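6-phosphogluconolactonase (Trypanosoma cruzi, PDB 6VYE) hydrolyses 6-phosphogluconolactone to 6-phosphogluconate, probably as the second step of the oxidative pentose phosphate pathway. Local coordinates at residues A[44-49]-A[160-165]. Residues are numbered along the deposited sequence; the frame is centred on the assembly and turned at random.
Sequences WPLSIA and VFDIVL
Ser-47 and Asp-162 exchange backbone-to-side-chain hydrogen bonds where two parallel strands begin, a worked example of side chains extending a strand pairing beyond its regular ladder. The amide of Ser-47 donates to the anti lone pair of Asp-162 OD2 (N to OD2 2.8 Å), while Asp-162 N reaches Ser-47 OG at 3.0 Å, with 165° at the hydrogen. With chi1 at 51°, OG sits between its own backbone N and carbonyl carbon, within reach of Asp-162 N. The other carboxylate oxygen, OD1, forms a salt bridge with Arg-218, and the Leu-46 side chain crosses that of Asp-162 at about a right angle, its CD2 3.7 Å from Asp-162 CG.

Farther along, Ile-163 N donates a hydrogen bond to Ser-47 O, Ala-49 N to Ile-163 O, and Leu-165 N to Ala-49 O. On one face Ile-48 CG1, anti to its backbone N (chi1 -173°), lies 3.9 Å from Ile-163 CB, and its CD1 tip meets Leu-165 CD1 at 3.8 Å. On the other, Ala-49 CB rests over a face of the Phe-161 ring, 4.1 Å from CE1; Phe-80 stacks edge-to-face with that ring. This backbone ladder makes 46-50 and 163-167 adjacent parallel strands within the mixed central sheet of a Rossmann-like alpha/beta fold.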
loop_
_atom_site.group_PDB
_atom_site.type_symbol
_atom_site.label_atom_id
_atom_site.label_comp_id
_atom_site.label_asym_id
_atom_site.label_seq_id
_atom_site.Cartn_x
_atom_site.Cartn_y
_atom_site.Cartn_z
ATOM N N TRP A 44 8.300 -4.632 17.968
ATOM C CA TRP A 44 9.084 -3.953 16.910
ATOM C C TRP A 44 10.103 -4.952 16.364
ATOM O O TRP A 44 10.584 -5.826 17.089
ATOM C CB TRP A 44 9.746 -2.673 17.418
ATOM C CG TRP A 44 8.825 -1.639 17.979
ATOM C CD1 TRP A 44 7.470 -1.714 18.181
ATOM C CD2 TRP A 44 9.236 -0.339 18.445
ATOM N NE1 TRP A 44 7.030 -0.551 18.756
ATOM C CE2 TRP A 44 8.079 0.313 18.927
ATOM C CE3 TRP A 44 10.470 0.316 18.533
ATOM C CZ2 TRP A 44 8.119 1.596 19.468
ATOM C CZ3 TRP A 44 10.510 1.589 19.055
ATOM C CH2 TRP A 44 9.353 2.209 19.536
ATOM N N PRO A 45 10.479 -4.867 15.071
ATOM C CA PRO A 45 9.945 -3.865 14.158
ATOM C C PRO A 45 8.564 -4.266 13.644
ATOM O O PRO A 45 8.346 -5.438 13.351
ATOM C CB PRO A 45 10.938 -3.849 12.982
ATOM C CG PRO A 45 11.533 -5.245 12.997
ATOM C CD PRO A 45 11.523 -5.700 14.450
ATOM N N LEU A 46 7.679 -3.280 13.531
ATOM C CA LEU A 46 6.347 -3.465 12.928
ATOM C C LEU A 46 6.507 -3.483 11.405
ATOM O O LEU A 46 7.241 -2.624 10.828
ATOM C CB LEU A 46 5.420 -2.337 13.386
ATOM C CG LEU A 46 5.225 -2.162 14.896
ATOM C CD1 LEU A 46 4.247 -1.042 15.132
ATOM C CD2 LEU A 46 4.674 -3.425 15.548
ATOM N N SER A 47 5.765 -4.376 10.758
ATOM C CA SER A 47 5.774 -4.531 9.279
ATOM C C SER A 47 4.953 -3.397 8.644
ATOM O O SER A 47 3.782 -3.220 8.985
ATOM C CB SER A 47 5.311 -5.908 8.895
ATOM O OG SER A 47 4.095 -6.219 9.522
ATOM N N ILE A 48 5.561 -2.634 7.750
ATOM C CA ILE A 48 4.828 -1.638 6.916
ATOM C C ILE A 48 4.983 -2.004 5.428
ATOM O O ILE A 48 6.082 -2.279 5.000
ATOM C CB ILE A 48 5.297 -0.220 7.234
ATOM C CG1 ILE A 48 4.413 0.790 6.502
ATOM C CG2 ILE A 48 6.781 -0.037 6.921
ATOM C CD1 ILE A 48 4.467 2.169 7.070
ATOM N N ALA A 49 3.912 -1.920 4.646
ATOM C CA ALA A 49 3.982 -2.059 3.185
ATOM C C ALA A 49 3.798 -0.655 2.610
ATOM O O ALA A 49 2.723 -0.043 2.896
ATOM C CB ALA A 49 2.957 -3.029 2.678
ATOM N N VAL A 160 0.323 -11.202 8.250
ATOM C CA VAL A 160 -0.511 -10.140 8.852
ATOM C C VAL A 160 0.408 -8.935 8.998
ATOM O O VAL A 160 1.312 -8.979 9.822
ATOM C CB VAL A 160 -1.151 -10.601 10.171
ATOM C CG1 VAL A 160 -1.862 -9.470 10.900
ATOM C CG2 VAL A 160 -2.131 -11.734 9.918
ATOM N N PHE A 161 0.263 -7.971 8.100
ATOM C CA PHE A 161 1.007 -6.681 8.137
ATOM C C PHE A 161 0.459 -5.825 9.281
ATOM O O PHE A 161 -0.747 -5.859 9.573
ATOM C CB PHE A 161 0.936 -5.986 6.786
ATOM C CG PHE A 161 1.952 -6.473 5.785
ATOM C CD1 PHE A 161 3.216 -5.938 5.757
ATOM C CD2 PHE A 161 1.643 -7.471 4.876
ATOM C CE1 PHE A 161 4.121 -6.336 4.794
ATOM C CE2 PHE A 161 2.555 -7.892 3.933
ATOM C CZ PHE A 161 3.817 -7.373 3.936
ATOM N N ASP A 162 1.354 -5.158 10.002
ATOM C CA ASP A 162 0.968 -4.151 11.007
ATOM C C ASP A 162 0.371 -2.928 10.279
ATOM O O ASP A 162 -0.697 -2.471 10.697
ATOM C CB ASP A 162 2.185 -3.758 11.852
ATOM C CG ASP A 162 2.654 -4.877 12.743
ATOM O OD1 ASP A 162 1.806 -5.377 13.562
ATOM O OD2 ASP A 162 3.814 -5.303 12.564
ATOM N N ILE A 163 1.044 -2.409 9.240
ATOM C CA ILE A 163 0.573 -1.196 8.532
ATOM C C ILE A 163 0.562 -1.486 7.036
ATOM O O ILE A 163 1.567 -2.006 6.510
ATOM C CB ILE A 163 1.403 0.045 8.896
ATOM C CG1 ILE A 163 1.565 0.203 10.411
ATOM C CG2 ILE A 163 0.795 1.272 8.244
ATOM C CD1 ILE A 163 2.346 1.399 10.846
ATOM N N VAL A 164 -0.538 -1.138 6.362
ATOM C CA VAL A 164 -0.508 -1.071 4.884
ATOM C C VAL A 164 -0.856 0.355 4.461
ATOM O O VAL A 164 -1.938 0.842 4.810
ATOM C CB VAL A 164 -1.435 -2.112 4.254
ATOM C CG1 VAL A 164 -1.530 -1.877 2.749
ATOM C CG2 VAL A 164 -0.957 -3.521 4.567
ATOM N N LEU A 165 0.063 0.999 3.755
ATOM C CA LEU A 165 -0.143 2.342 3.163
ATOM C C LEU A 165 -0.613 2.233 1.720
ATOM O O LEU A 165 0.082 1.623 0.917
ATOM C CB LEU A 165 1.200 3.050 3.176
ATOM C CG LEU A 165 1.487 3.908 4.378
ATOM C CD1 LEU A 165 2.959 4.304 4.304
ATOM C CD2 LEU A 165 0.571 5.143 4.351
HETATM O O HOH W 1 4.200 -8.042 11.111
#